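Local coordinates for protein EH1AB1 (Metagenome, PDB 6I8F) that probably hydrolyses esters, as an alpha/beta-hydrolase whose sequence resembles that of the bacterial hormone-sensitive lipase family, at residues A[38-47]-A[224-235]; A[136-145]-A[236-247]. All coordinates share one frame; numbering follows the deposited sequence.

In the fold
Interactions 1 and 2 follow each other along one connection: helix 230-236 carries Trp-231 in interaction 1 and ends at Tyr-236 in interaction 2. Their centres lie 16 Å apart, and the partner segments also meet. Arg-47 NH1 forms a salt bridge of 2.7 Å with Glu-138 OE2, while His-43 CB packs 3.5 Å from Pro-137 CD. N-terminal residues 38-47 and loop 136-145 thus flank the insertion between strands 198-202 and 262-267, consistent with the cap of hormone-sensitive-lipase relatives. In interaction 2 the side chain of Ile-145 lies near, without touching, the probable nucleophile elbow.

Interaction 1 (A[38-47]-A[224-235]); sequences LDTLPHAVGR and LSKAHMDWFWEA
His-43 NE2 donates a 2.7 Å hydrogen bond to the backbone O of Trp-231, lying in the carbonyl plane. The same imidazole stacks face to face on the five-membered ring of Trp-231, with centroids 4.1 Å apart and planes at 25°. One histidine thus holds both the backbone and the side chain of the tryptophan. With CG turned anti to the carbonyl carbon (chi1 -72°), His-43 slides past the indole in the opposite direction, and its NE2 comes to 3.7 Å from Ala-235 CB.

The other indole face is covered by Leu-38. Its CG stands 3.8 Å from the centroid of the six-membered ring, almost exactly on the ring normal, in a CH-pi contact. Leu-38 CD1 rests against Trp-231 CZ2, while CD2 reaches Phe-232 CE2 and, at 4.2 Å, Leu-224 CD2, although Leu-224 is poorly ordered. Leu-38 O also sits over this face, close to NE1 but too badly angled to bond. Trp-231 NE1 instead donates in the ring plane to Leu-41 O, at 3.1 Å and essentially straight (178°).

Trp-231 is therefore sandwiched between imidazole and leucine, and the in-plane bond limits its rotation. The buried N-H is satisfied by a carbonyl just before helix 43-55. Stacking and CH-pi packing on the two indole faces, with two hydrogen bonds, thus join the start of helix 43-55 and the residues before it to helix 230-236.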
loop_
_atom_site.group_PDB
_atom_site.type_symbol
_atom_site.label_atom_id
_atom_site.label_comp_id
_atom_site.label_asym_id
_atom_site.label_seq_id
_atom_site.Cartn_x
_atom_site.Cartn_y
_atom_site.Cartn_z
ATOM N N LEU A 38 29.035 9.320 18.637
ATOM C CA LEU A 38 28.416 8.141 19.254
ATOM C C LEU A 38 29.420 6.981 19.329
ATOM O O LEU A 38 29.335 6.159 20.233
ATOM C CB LEU A 38 27.182 7.745 18.434
ATOM C CG LEU A 38 26.410 6.525 18.936
ATOM C CD1 LEU A 38 25.917 6.726 20.364
ATOM C CD2 LEU A 38 25.247 6.212 18.008
ATOM N N ASP A 39 30.348 6.938 18.363
ATOM C CA ASP A 39 31.385 5.907 18.236
ATOM C C ASP A 39 32.367 5.931 19.418
ATOM O O ASP A 39 32.971 4.906 19.736
ATOM C CB ASP A 39 32.158 6.073 16.927
ATOM C CG ASP A 39 32.883 7.402 16.789
ATOM O OD1 ASP A 39 32.320 8.429 17.232
ATOM O OD2 ASP A 39 34.008 7.396 16.243
ATOM N N THR A 40 32.544 7.095 20.050
ATOM C CA THR A 40 33.571 7.281 21.078
ATOM C C THR A 40 33.036 6.895 22.461
ATOM O O THR A 40 33.803 6.786 23.410
ATOM C CB THR A 40 34.061 8.735 21.109
ATOM O OG1 THR A 40 33.011 9.550 21.634
ATOM C CG2 THR A 40 34.469 9.255 19.748
ATOM N N LEU A 41 31.717 6.713 22.577
ATOM C CA LEU A 41 31.090 6.502 23.869
ATOM C C LEU A 41 30.942 5.010 24.145
ATOM O O LEU A 41 30.757 4.219 23.221
ATOM C CB LEU A 41 29.726 7.196 23.882
ATOM C CG LEU A 41 29.755 8.701 23.620
ATOM C CD1 LEU A 41 28.345 9.275 23.652
ATOM C CD2 LEU A 41 30.652 9.416 24.622
ATOM N N PRO A 42 31.006 4.596 25.433
ATOM C CA PRO A 42 30.540 3.273 25.848
ATOM C C PRO A 42 29.077 3.073 25.411
ATOM O O PRO A 42 28.337 4.063 25.286
ATOM C CB PRO A 42 30.640 3.287 27.382
ATOM C CG PRO A 42 31.590 4.425 27.711
ATOM C CD PRO A 42 31.486 5.407 26.563
ATOM N N HIS A 43 28.669 1.817 25.188
ATOM C CA HIS A 43 27.359 1.543 24.600
ATOM C C HIS A 43 26.242 1.981 25.555
ATOM O O HIS A 43 25.260 2.547 25.098
ATOM C CB HIS A 43 27.239 0.083 24.134
ATOM C CG HIS A 43 28.043 -0.198 22.910
ATOM N ND1 HIS A 43 29.382 -0.547 22.971
ATOM C CD2 HIS A 43 27.729 -0.139 21.595
ATOM C CE1 HIS A 43 29.851 -0.714 21.749
ATOM N NE2 HIS A 43 28.854 -0.476 20.882
ATOM N N ALA A 44 26.401 1.751 26.864
ATOM C CA ALA A 44 25.342 2.093 27.837
ATOM C C ALA A 44 25.150 3.616 27.910
ATOM O O ALA A 44 24.033 4.088 28.098
ATOM C CB ALA A 44 25.645 1.513 29.192
ATOM N N VAL A 45 26.240 4.369 27.725
ATOM C CA VAL A 45 26.237 5.830 27.777
ATOM C C VAL A 45 25.583 6.385 26.507
ATOM O O VAL A 45 24.709 7.258 26.573
ATOM C CB VAL A 45 27.668 6.380 27.947
ATOM C CG1 VAL A 45 27.726 7.894 27.794
ATOM C CG2 VAL A 45 28.271 5.948 29.279
ATOM N N GLY A 46 26.066 5.907 25.360
ATOM C CA GLY A 46 25.548 6.289 24.065
ATOM C C GLY A 46 24.071 5.954 23.939
ATOM O O GLY A 46 23.306 6.745 23.395
ATOM N N ARG A 47 23.688 4.772 24.448
ATOM C CA ARG A 47 22.312 4.295 24.409
ATOM C C ARG A 47 21.414 5.319 25.112
ATOM O O ARG A 47 20.405 5.740 24.571
ATOM C CB ARG A 47 22.197 2.907 25.052
ATOM C CG ARG A 47 20.771 2.456 25.343
ATOM C CD ARG A 47 20.715 1.102 26.034
ATOM N NE ARG A 47 21.440 0.107 25.268
ATOM C CZ ARG A 47 22.228 -0.852 25.766
ATOM N NH1 ARG A 47 22.533 -0.906 27.056
ATOM N NH2 ARG A 47 22.702 -1.771 24.942
ATOM N N LEU A 224 26.768 7.955 9.864
ATOM C CA LEU A 224 27.597 8.234 11.042
ATOM C C LEU A 224 29.084 8.100 10.670
ATOM O O LEU A 224 29.820 7.316 11.266
ATOM C CB LEU A 224 27.176 7.268 12.156
ATOM C CG LEU A 224 27.944 7.352 13.476
ATOM C CD1 LEU A 224 27.799 8.719 14.124
ATOM C CD2 LEU A 224 27.479 6.263 14.428
ATOM N N SER A 225 29.497 8.867 9.652
ATOM C CA SER A 225 30.868 8.871 9.109
ATOM C C SER A 225 31.233 7.475 8.576
ATOM O O SER A 225 32.267 6.914 8.941
ATOM C CB SER A 225 31.865 9.371 10.132
ATOM O OG SER A 225 32.106 8.401 11.140
ATOM N N LYS A 226 30.365 6.946 7.703
ATOM C CA LYS A 226 30.491 5.629 7.034
ATOM C C LYS A 226 30.646 4.503 8.070
ATOM O O LYS A 226 29.670 3.810 8.400
ATOM C CB LYS A 226 31.651 5.610 6.027
ATOM C CG LYS A 226 31.789 4.307 5.242
ATOM C CD LYS A 226 33.172 4.052 4.675
ATOM C CE LYS A 226 33.184 3.105 3.492
ATOM N NZ LYS A 226 33.126 1.685 3.915
ATOM N N ALA A 227 31.875 4.336 8.575
ATOM C CA ALA A 227 32.284 3.158 9.325
ATOM C C ALA A 227 31.994 3.327 10.818
ATOM O O ALA A 227 32.756 2.812 11.644
ATOM C CB ALA A 227 33.753 2.890 9.115
ATOM N N HIS A 228 30.912 4.026 11.184
ATOM C CA HIS A 228 30.450 3.839 12.543
ATOM C C HIS A 228 29.085 3.150 12.556
ATOM O O HIS A 228 28.269 3.290 13.472
ATOM C CB HIS A 228 30.782 5.032 13.427
ATOM C CG HIS A 228 31.998 4.602 14.159
ATOM N ND1 HIS A 228 33.243 5.168 13.980
ATOM C CD2 HIS A 228 32.183 3.493 14.905
ATOM C CE1 HIS A 228 34.127 4.486 14.685
ATOM N NE2 HIS A 228 33.499 3.451 15.260
ATOM N N MET A 229 28.956 2.274 11.558
ATOM C CA MET A 229 28.160 1.082 11.620
ATOM C C MET A 229 28.780 0.097 12.626
ATOM O O MET A 229 28.057 -0.664 13.256
ATOM C CB MET A 229 28.092 0.421 10.239
ATOM C CG MET A 229 27.199 -0.809 10.194
ATOM S SD MET A 229 27.041 -1.533 8.531
ATOM C CE MET A 229 25.880 -0.408 7.754
ATOM N N ASP A 230 30.113 0.109 12.762
ATOM C CA ASP A 230 30.835 -0.865 13.593
ATOM C C ASP A 230 30.377 -0.781 15.052
ATOM O O ASP A 230 30.284 -1.797 15.723
ATOM C CB ASP A 230 32.347 -0.674 13.500
ATOM C CG ASP A 230 32.891 -1.084 12.146
ATOM O OD1 ASP A 230 34.019 -0.671 11.822
ATOM O OD2 ASP A 230 32.169 -1.808 11.425
ATOM N N TRP A 231 30.079 0.435 15.514
ATOM C CA TRP A 231 29.609 0.660 16.872
ATOM C C TRP A 231 28.373 -0.212 17.161
ATOM O O TRP A 231 28.196 -0.659 18.297
ATOM C CB TRP A 231 29.332 2.152 17.092
ATOM C CG TRP A 231 29.037 2.549 18.505
ATOM C CD1 TRP A 231 29.939 2.922 19.460
ATOM C CD2 TRP A 231 27.738 2.660 19.116
ATOM N NE1 TRP A 231 29.293 3.263 20.619
ATOM C CE2 TRP A 231 27.942 3.113 20.440
ATOM C CE3 TRP A 231 26.428 2.423 18.679
ATOM C CZ2 TRP A 231 26.883 3.323 21.326
ATOM C CZ3 TRP A 231 25.383 2.641 19.552
ATOM C CH2 TRP A 231 25.609 3.079 20.857
ATOM N N PHE A 232 27.544 -0.443 16.131
ATOM C CA PHE A 232 26.368 -1.297 16.213
ATOM C C PHE A 232 26.732 -2.748 15.890
ATOM O O PHE A 232 26.425 -3.677 16.656
ATOM C CB PHE A 232 25.278 -0.806 15.255
ATOM C CG PHE A 232 24.601 0.461 15.711
ATOM C CD1 PHE A 232 23.539 0.413 16.600
ATOM C CD2 PHE A 232 25.058 1.700 15.289
ATOM C CE1 PHE A 232 22.933 1.579 17.043
ATOM C CE2 PHE A 232 24.452 2.864 15.736
ATOM C CZ PHE A 232 23.391 2.802 16.610
ATOM N N TRP A 233 27.352 -2.926 14.723
ATOM C CA TRP A 233 27.597 -4.222 14.141
ATOM C C TRP A 233 28.449 -5.102 15.074
ATOM O O TRP A 233 28.150 -6.286 15.261
ATOM C CB TRP A 233 28.237 -4.050 12.758
ATOM C CG TRP A 233 28.470 -5.355 12.067
ATOM C CD1 TRP A 233 29.645 -6.043 11.998
ATOM C CD2 TRP A 233 27.489 -6.167 11.402
ATOM N NE1 TRP A 233 29.469 -7.216 11.316
ATOM C CE2 TRP A 233 28.160 -7.318 10.934
ATOM C CE3 TRP A 233 26.118 -6.039 11.147
ATOM C CZ2 TRP A 233 27.505 -8.328 10.230
ATOM C CZ3 TRP A 233 25.474 -7.033 10.442
ATOM C CH2 TRP A 233 26.161 -8.161 9.992
ATOM N N GLU A 234 29.478 -4.510 15.692
ATOM C CA GLU A 234 30.460 -5.248 16.484
ATOM C C GLU A 234 29.912 -5.555 17.877
ATOM O O GLU A 234 30.387 -6.469 18.550
ATOM C CB GLU A 234 31.771 -4.461 16.553
ATOM C CG GLU A 234 32.444 -4.367 15.189
ATOM C CD GLU A 234 33.862 -3.833 15.160
ATOM O OE1 GLU A 234 34.272 -3.163 16.129
ATOM O OE2 GLU A 234 34.546 -4.094 14.159
ATOM N N ALA A 235 28.911 -4.782 18.309
ATOM C CA ALA A 235 28.248 -5.041 19.562
ATOM C C ALA A 235 27.359 -6.282 19.417
ATOM O O ALA A 235 27.235 -7.099 20.340
ATOM C CB ALA A 235 27.463 -3.814 19.969
#

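Interaction 2 (A[136-145]-A[236-247]); sequences APEHPFPAPI and YVPEDTDLTDLR
A single backbone hydrogen bond joins the segments: Phe-141 N donates to Tyr-236 O (2.8 Å, 144°), at the end of helix 230-236. The aromatic contact is built round the same pair. Phe-141 turns an edge toward the face of Tyr-236 in an offset edge-to-face arrangement, with planes at 86° and centroids 5.7 Å apart, while its CB lies over the tyrosine face. With CG anti to the backbone N (chi1 177°), the Phe-141 ring extends across the contact to Arg-247. There its CZ sits over one guanidinium face, 3.5 Å from Arg-247 NE, and Arg-247 CB meets the ring edge.

The ionic part fixes that guanidinium. Arg-247 grips Asp-245 side-on, NE to OD1 at 2.9 Å and NH2 to OD2 at 2.7 Å; OD1 also accepts from Arg-247 N, closing an Asx turn.

Apolar packing fills the flanks: Thr-241 CG2 approaches Phe-141 CE1 at 3.9 Å, and Pro-144 CG meets Tyr-236 CE1 at the tyrosine edge.

Tyr-236 also stacks on Phe-105, whereas Pro-144 and Ile-145, opening helix 143-157, touch Met-180 of helix 176-190, and Arg-247 touches Val-183 there, setting the loop that leads to strand 262-267 against both helices.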
loop_
_atom_site.group_PDB
_atom_site.type_symbol
_atom_site.label_atom_id
_atom_site.label_comp_id
_atom_site.label_asym_id
_atom_site.label_seq_id
_atom_site.Cartn_x
_atom_site.Cartn_y
_atom_site.Cartn_z
ATOM N N ALA A 136 22.074 -5.748 22.467
ATOM C CA ALA A 136 23.544 -5.799 22.428
ATOM C C ALA A 136 24.094 -4.436 22.846
ATOM O O ALA A 136 23.403 -3.435 22.678
ATOM C CB ALA A 136 23.994 -6.156 21.030
ATOM N N PRO A 137 25.334 -4.379 23.365
ATOM C CA PRO A 137 26.280 -5.488 23.418
ATOM C C PRO A 137 26.047 -6.509 24.541
ATOM O O PRO A 137 26.616 -7.590 24.494
ATOM C CB PRO A 137 27.658 -4.824 23.613
ATOM C CG PRO A 137 27.342 -3.498 24.250
ATOM C CD PRO A 137 25.999 -3.106 23.666
ATOM N N GLU A 138 25.193 -6.170 25.513
ATOM C CA GLU A 138 25.019 -6.963 26.717
ATOM C C GLU A 138 24.493 -8.352 26.332
ATOM O O GLU A 138 24.897 -9.363 26.907
ATOM C CB GLU A 138 24.071 -6.258 27.695
ATOM C CG GLU A 138 24.604 -4.947 28.246
ATOM C CD GLU A 138 24.324 -3.689 27.429
ATOM O OE1 GLU A 138 24.001 -3.798 26.229
ATOM O OE2 GLU A 138 24.446 -2.585 27.994
ATOM N N HIS A 139 23.576 -8.384 25.362
ATOM C CA HIS A 139 22.918 -9.606 24.931
ATOM C C HIS A 139 22.988 -9.665 23.408
ATOM O O HIS A 139 22.061 -9.222 22.714
ATOM C CB HIS A 139 21.477 -9.638 25.466
ATOM C CG HIS A 139 21.376 -9.298 26.913
ATOM N ND1 HIS A 139 21.827 -10.152 27.900
ATOM C CD2 HIS A 139 20.915 -8.190 27.539
ATOM C CE1 HIS A 139 21.628 -9.595 29.077
ATOM N NE2 HIS A 139 21.067 -8.389 28.884
ATOM N N PRO A 140 24.130 -10.131 22.853
ATOM C CA PRO A 140 24.365 -10.068 21.414
ATOM C C PRO A 140 23.543 -11.121 20.660
ATOM O O PRO A 140 22.907 -11.957 21.280
ATOM C CB PRO A 140 25.879 -10.333 21.265
ATOM C CG PRO A 140 26.276 -11.080 22.521
ATOM C CD PRO A 140 25.273 -10.696 23.587
ATOM N N PHE A 141 23.606 -11.061 19.326
ATOM C CA PHE A 141 22.999 -12.076 18.445
ATOM C C PHE A 141 23.325 -13.459 19.005
ATOM O O PHE A 141 24.490 -13.723 19.291
ATOM C CB PHE A 141 23.527 -11.924 17.014
ATOM C CG PHE A 141 23.027 -12.971 16.053
ATOM C CD1 PHE A 141 23.732 -14.155 15.852
ATOM C CD2 PHE A 141 21.850 -12.780 15.345
ATOM C CE1 PHE A 141 23.266 -15.125 14.975
ATOM C CE2 PHE A 141 21.378 -13.754 14.475
ATOM C CZ PHE A 141 22.091 -14.921 14.285
ATOM N N PRO A 142 22.323 -14.342 19.152
ATOM C CA PRO A 142 20.981 -14.195 18.606
ATOM C C PRO A 142 19.927 -13.756 19.632
ATOM O O PRO A 142 18.742 -13.894 19.362
ATOM C CB PRO A 142 20.649 -15.615 18.127
ATOM C CG PRO A 142 21.285 -16.482 19.180
ATOM C CD PRO A 142 22.564 -15.746 19.528
ATOM N N ALA A 143 20.370 -13.239 20.784
ATOM C CA ALA A 143 19.485 -12.961 21.944
ATOM C C ALA A 143 18.301 -12.077 21.546
ATOM O O ALA A 143 17.163 -12.358 21.912
ATOM C CB ALA A 143 20.277 -12.326 23.063
ATOM N N PRO A 144 18.494 -10.949 20.838
ATOM C CA PRO A 144 17.355 -10.078 20.528
ATOM C C PRO A 144 16.280 -10.760 19.657
ATOM O O PRO A 144 15.082 -10.623 19.915
ATOM C CB PRO A 144 18.020 -8.872 19.848
ATOM C CG PRO A 144 19.455 -8.916 20.355
ATOM C CD PRO A 144 19.777 -10.392 20.395
ATOM N N ILE A 145 16.726 -11.509 18.651
ATOM C CA ILE A 145 15.864 -12.285 17.761
ATOM C C ILE A 145 15.122 -13.344 18.582
ATOM O O ILE A 145 13.934 -13.558 18.366
ATOM C CB ILE A 145 16.690 -12.904 16.607
ATOM C CG1 ILE A 145 17.225 -11.836 15.650
ATOM C CG2 ILE A 145 15.920 -13.998 15.862
ATOM C CD1 ILE A 145 16.182 -10.949 15.040
ATOM N N TYR A 236 26.758 -6.430 18.231
ATOM C CA TYR A 236 25.646 -7.369 17.991
ATOM C C TYR A 236 26.144 -8.742 17.512
ATOM O O TYR A 236 25.663 -9.776 17.962
ATOM C CB TYR A 236 24.693 -6.734 16.975
ATOM C CG TYR A 236 23.511 -7.576 16.568
ATOM C CD1 TYR A 236 22.667 -8.141 17.513
ATOM C CD2 TYR A 236 23.224 -7.788 15.226
ATOM C CE1 TYR A 236 21.571 -8.900 17.140
ATOM C CE2 TYR A 236 22.128 -8.543 14.835
ATOM C CZ TYR A 236 21.296 -9.094 15.794
ATOM O OH TYR A 236 20.215 -9.829 15.410
ATOM N N VAL A 237 27.088 -8.744 16.566
ATOM C CA VAL A 237 27.405 -9.948 15.812
ATOM C C VAL A 237 28.727 -10.532 16.298
ATOM O O VAL A 237 29.765 -9.882 16.193
ATOM C CB VAL A 237 27.450 -9.671 14.298
ATOM C CG1 VAL A 237 27.666 -10.961 13.514
ATOM C CG2 VAL A 237 26.186 -8.970 13.830
ATOM N N PRO A 238 28.729 -11.776 16.829
ATOM C CA PRO A 238 29.975 -12.480 17.119
ATOM C C PRO A 238 30.824 -12.677 15.856
ATOM O O PRO A 238 30.299 -13.037 14.792
ATOM C CB PRO A 238 29.532 -13.843 17.675
ATOM C CG PRO A 238 28.115 -13.599 18.164
ATOM C CD PRO A 238 27.551 -12.553 17.226
ATOM N N GLU A 239 32.129 -12.426 15.996
ATOM C CA GLU A 239 33.128 -12.823 14.994
ATOM C C GLU A 239 32.882 -14.278 14.566
ATOM O O GLU A 239 32.581 -15.137 15.395
ATOM C CB GLU A 239 34.528 -12.670 15.587
ATOM C CG GLU A 239 35.625 -13.200 14.694
ATOM C CD GLU A 239 37.024 -12.950 15.229
ATOM O OE1 GLU A 239 37.145 -12.571 16.409
ATOM O OE2 GLU A 239 37.983 -13.122 14.459
ATOM N N ASP A 240 33.019 -14.538 13.262
ATOM C CA ASP A 240 32.863 -15.874 12.658
ATOM C C ASP A 240 31.385 -16.287 12.564
ATOM O O ASP A 240 31.105 -17.462 12.273
ATOM C CB ASP A 240 33.555 -17.007 13.430
ATOM C CG ASP A 240 35.033 -16.835 13.727
ATOM O OD1 ASP A 240 35.774 -16.367 12.838
ATOM O OD2 ASP A 240 35.434 -17.188 14.852
ATOM N N THR A 241 30.441 -15.377 12.840
ATOM C CA THR A 241 29.050 -15.690 12.548
ATOM C C THR A 241 28.940 -15.756 11.024
ATOM O O THR A 241 29.473 -14.903 10.333
ATOM C CB THR A 241 28.069 -14.688 13.174
ATOM O OG1 THR A 241 28.321 -14.627 14.579
ATOM C CG2 THR A 241 26.618 -15.070 12.956
ATOM N N ASP A 242 28.300 -16.803 10.513
ATOM C CA ASP A 242 27.988 -16.888 9.097
ATOM C C ASP A 242 26.957 -15.796 8.774
ATOM O O ASP A 242 25.853 -15.802 9.313
ATOM C CB ASP A 242 27.451 -18.273 8.728
ATOM C CG ASP A 242 27.315 -18.484 7.231
ATOM O OD1 ASP A 242 27.269 -17.477 6.479
ATOM O OD2 ASP A 242 27.266 -19.655 6.823
ATOM N N LEU A 243 27.314 -14.886 7.872
ATOM C CA LEU A 243 26.486 -13.733 7.580
ATOM C C LEU A 243 25.354 -14.085 6.605
ATOM O O LEU A 243 24.538 -13.229 6.291
ATOM C CB LEU A 243 27.373 -12.616 7.034
ATOM C CG LEU A 243 28.396 -12.055 8.017
ATOM C CD1 LEU A 243 29.119 -10.873 7.408
ATOM C CD2 LEU A 243 27.749 -11.655 9.333
ATOM N N THR A 244 25.289 -15.342 6.161
ATOM C CA THR A 244 24.167 -15.842 5.384
ATOM C C THR A 244 23.134 -16.487 6.315
ATOM O O THR A 244 22.088 -16.925 5.854
ATOM C CB THR A 244 24.605 -16.860 4.323
ATOM O OG1 THR A 244 25.119 -18.007 4.995
ATOM C CG2 THR A 244 25.629 -16.319 3.352
ATOM N N ASP A 245 23.440 -16.563 7.617
ATOM C CA ASP A 245 22.450 -16.932 8.613
ATOM C C ASP A 245 21.160 -16.149 8.321
ATOM O O ASP A 245 21.184 -14.920 8.220
ATOM C CB ASP A 245 22.951 -16.647 10.033
ATOM C CG ASP A 245 22.100 -17.268 11.126
ATOM O OD1 ASP A 245 20.920 -16.885 11.250
ATOM O OD2 ASP A 245 22.630 -18.115 11.867
ATOM N N LEU A 246 20.043 -16.866 8.188
ATOM C CA LEU A 246 18.762 -16.239 7.802
ATOM C C LEU A 246 18.225 -15.327 8.921
ATOM O O LEU A 246 17.337 -14.529 8.669
ATOM C CB LEU A 246 17.739 -17.324 7.449
ATOM C CG LEU A 246 18.080 -18.187 6.238
ATOM C CD1 LEU A 246 17.007 -19.233 6.020
ATOM C CD2 LEU A 246 18.272 -17.345 4.991
ATOM N N ARG A 247 18.732 -15.455 10.152
ATOM C CA ARG A 247 18.362 -14.517 11.222
ATOM C C ARG A 247 19.059 -13.169 11.020
ATOM O O ARG A 247 18.613 -12.176 11.575
ATOM C CB ARG A 247 18.682 -15.074 12.608
ATOM C CG ARG A 247 17.824 -16.270 13.004
ATOM C CD ARG A 247 18.423 -17.028 14.170
ATOM N NE ARG A 247 19.755 -17.542 13.854
ATOM C CZ ARG A 247 20.541 -18.192 14.713
ATOM N NH1 ARG A 247 20.118 -18.427 15.941
ATOM N NH2 ARG A 247 21.754 -18.581 14.345
#